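Long-range contact in botulinum neurotoxin type C1 (Clostridium botulinum, PDB 3R4S), which is a zinc-protease neurotoxin whose heavy-chain receptor-binding region, the part in this structure, binds gangliosides for entry into nerve cells: residues A[86-91]-A[143-148]. Sequence-based numbering, arbitrary orientation.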
# COMPACT_ATOMS: atom_id res chain seq x y z
N ILE A 86 8.75 -2.14 -0.42
CA ILE A 86 10.02 -1.81 -1.08
C ILE A 86 9.99 -0.37 -1.56
O ILE A 86 9.02 0.07 -2.19
CB ILE A 86 10.26 -2.70 -2.34
CG1 ILE A 86 10.07 -4.20 -2.03
CG2 ILE A 86 11.66 -2.46 -2.92
CD1 ILE A 86 11.20 -4.77 -1.27
N ASN A 87 11.05 0.38 -1.27
CA ASN A 87 11.17 1.74 -1.79
C ASN A 87 12.61 2.03 -2.19
O ASN A 87 13.52 1.80 -1.41
CB ASN A 87 10.71 2.77 -0.75
CG ASN A 87 10.58 4.18 -1.34
OD1 ASN A 87 9.83 4.40 -2.28
ND2 ASN A 87 11.31 5.13 -0.76
N LYS A 88 12.84 2.50 -3.41
CA LYS A 88 11.82 2.76 -4.41
C LYS A 88 11.87 1.63 -5.44
O LYS A 88 12.88 1.42 -6.11
CB LYS A 88 12.12 4.12 -5.06
CG LYS A 88 11.11 4.63 -6.08
CD LYS A 88 11.61 5.98 -6.66
CE LYS A 88 10.68 6.52 -7.75
NZ LYS A 88 11.18 7.79 -8.38
N TRP A 89 10.78 0.88 -5.54
CA TRP A 89 10.73 -0.29 -6.42
C TRP A 89 10.44 0.13 -7.87
O TRP A 89 9.33 -0.02 -8.37
CB TRP A 89 9.67 -1.28 -5.92
CG TRP A 89 9.69 -2.62 -6.63
CD1 TRP A 89 10.57 -3.03 -7.59
CD2 TRP A 89 8.77 -3.70 -6.43
NE1 TRP A 89 10.26 -4.31 -8.00
CE2 TRP A 89 9.15 -4.74 -7.30
CE3 TRP A 89 7.67 -3.90 -5.59
CZ2 TRP A 89 8.47 -5.96 -7.37
CZ3 TRP A 89 6.98 -5.11 -5.66
CH2 TRP A 89 7.38 -6.12 -6.54
N VAL A 90 11.46 0.68 -8.52
CA VAL A 90 11.32 1.14 -9.90
C VAL A 90 11.28 -0.03 -10.86
O VAL A 90 11.72 -1.14 -10.54
CB VAL A 90 12.44 2.12 -10.28
CG1 VAL A 90 12.34 3.38 -9.41
CG2 VAL A 90 13.79 1.46 -10.10
N SER A 91 10.74 0.21 -12.05
CA SER A 91 10.50 -0.85 -13.01
C SER A 91 11.77 -1.45 -13.60
O SER A 91 11.74 -2.53 -14.16
CB SER A 91 9.60 -0.33 -14.15
OG SER A 91 10.21 0.75 -14.83
N GLY A 143 7.17 4.08 -8.96
CA GLY A 143 7.60 2.86 -8.29
C GLY A 143 6.48 2.23 -7.47
O GLY A 143 5.59 2.94 -7.00
N TYR A 144 6.50 0.91 -7.31
CA TYR A 144 5.47 0.24 -6.51
C TYR A 144 5.91 0.26 -5.05
O TYR A 144 6.35 -0.76 -4.52
CB TYR A 144 5.21 -1.18 -7.01
CG TYR A 144 3.94 -1.84 -6.48
CD1 TYR A 144 2.71 -1.64 -7.10
CD2 TYR A 144 3.98 -2.67 -5.36
CE1 TYR A 144 1.55 -2.24 -6.61
CE2 TYR A 144 2.83 -3.28 -4.87
CZ TYR A 144 1.62 -3.06 -5.50
OH TYR A 144 0.47 -3.66 -5.00
N ASN A 145 5.83 1.42 -4.43
CA ASN A 145 6.43 1.63 -3.12
C ASN A 145 5.48 1.40 -1.95
O ASN A 145 5.65 1.99 -0.88
CB ASN A 145 6.99 3.05 -3.06
CG ASN A 145 7.78 3.39 -4.30
OD1 ASN A 145 8.54 2.57 -4.82
ND2 ASN A 145 7.61 4.61 -4.79
N LYS A 146 4.50 0.53 -2.14
CA LYS A 146 3.47 0.34 -1.13
C LYS A 146 3.55 -1.00 -0.41
O LYS A 146 4.06 -1.98 -0.94
CB LYS A 146 2.09 0.52 -1.75
CG LYS A 146 1.72 -0.54 -2.75
CD LYS A 146 0.50 -0.08 -3.58
CE LYS A 146 0.86 1.07 -4.53
NZ LYS A 146 -0.29 1.48 -5.41
N TRP A 147 3.04 -1.03 0.82
CA TRP A 147 2.92 -2.28 1.55
C TRP A 147 2.06 -3.25 0.75
O TRP A 147 1.02 -2.86 0.21
CB TRP A 147 2.26 -2.03 2.90
CG TRP A 147 3.18 -1.55 3.97
CD1 TRP A 147 3.25 -0.29 4.50
CD2 TRP A 147 4.15 -2.34 4.68
NE1 TRP A 147 4.22 -0.24 5.49
CE2 TRP A 147 4.78 -1.49 5.62
CE3 TRP A 147 4.55 -3.68 4.60
CZ2 TRP A 147 5.79 -1.94 6.49
CZ3 TRP A 147 5.56 -4.13 5.47
CH2 TRP A 147 6.17 -3.26 6.39
N PHE A 148 2.50 -4.50 0.67
CA PHE A 148 1.62 -5.56 0.19
C PHE A 148 1.85 -6.85 0.98
O PHE A 148 2.88 -7.03 1.61
CB PHE A 148 1.75 -5.78 -1.33
CG PHE A 148 3.15 -6.14 -1.81
CD1 PHE A 148 3.46 -7.44 -2.19
CD2 PHE A 148 4.13 -5.16 -1.95
CE1 PHE A 148 4.75 -7.77 -2.67
CE2 PHE A 148 5.41 -5.47 -2.42
CZ PHE A 148 5.72 -6.78 -2.80
O HOH W 1 6.59 -2.11 -2.09
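In the jelly-roll, lectin-like N-terminal half of the receptor-binding region, the loop 143-148 runs into strand 148-155 beside the end of its antiparallel neighbour, strand 77-87, which passes into loop through the cis peptide before Lys88. Gly143 puts its CA against Trp89 O at 3.4 Å, where the two backbones run close. At Tyr144, the centre of an inverse gamma turn, the backbone N donates to Trp89 O (3.2 Å), approaching from above the carbonyl plane. The Tyr144 ring and the Trp89 indole extend in the same direction, planes nearly perpendicular, with CD2 of Tyr144 3.9 Å from CZ3 of Trp89. Tyr144 O lies at the indole edge; a water that accepts from Ile86 N lies within hydrogen-bonding distance of both Tyr144 O and Lys146 O, thus bridging the two segments. Asn145 has CG anti to its carbonyl carbon (chi1 -46°), which brings the amide to the backbone of Trp89; OD1 receives Trp89 N at 2.9 Å, nearly along the C=O axis, while ND2 is held by Pro142 O. The CA of Asn145 makes a C-H...O contact with Ile86 O. Phe148 closes the aromatic cluster from the crowded rotamer (chi1 58°), its ring near parallel to the indole but slid aside. Ser114 O takes the indole NE1, while at the far rim CZ3 of Trp89 meets CZ of Phe148 at 3.5 Å.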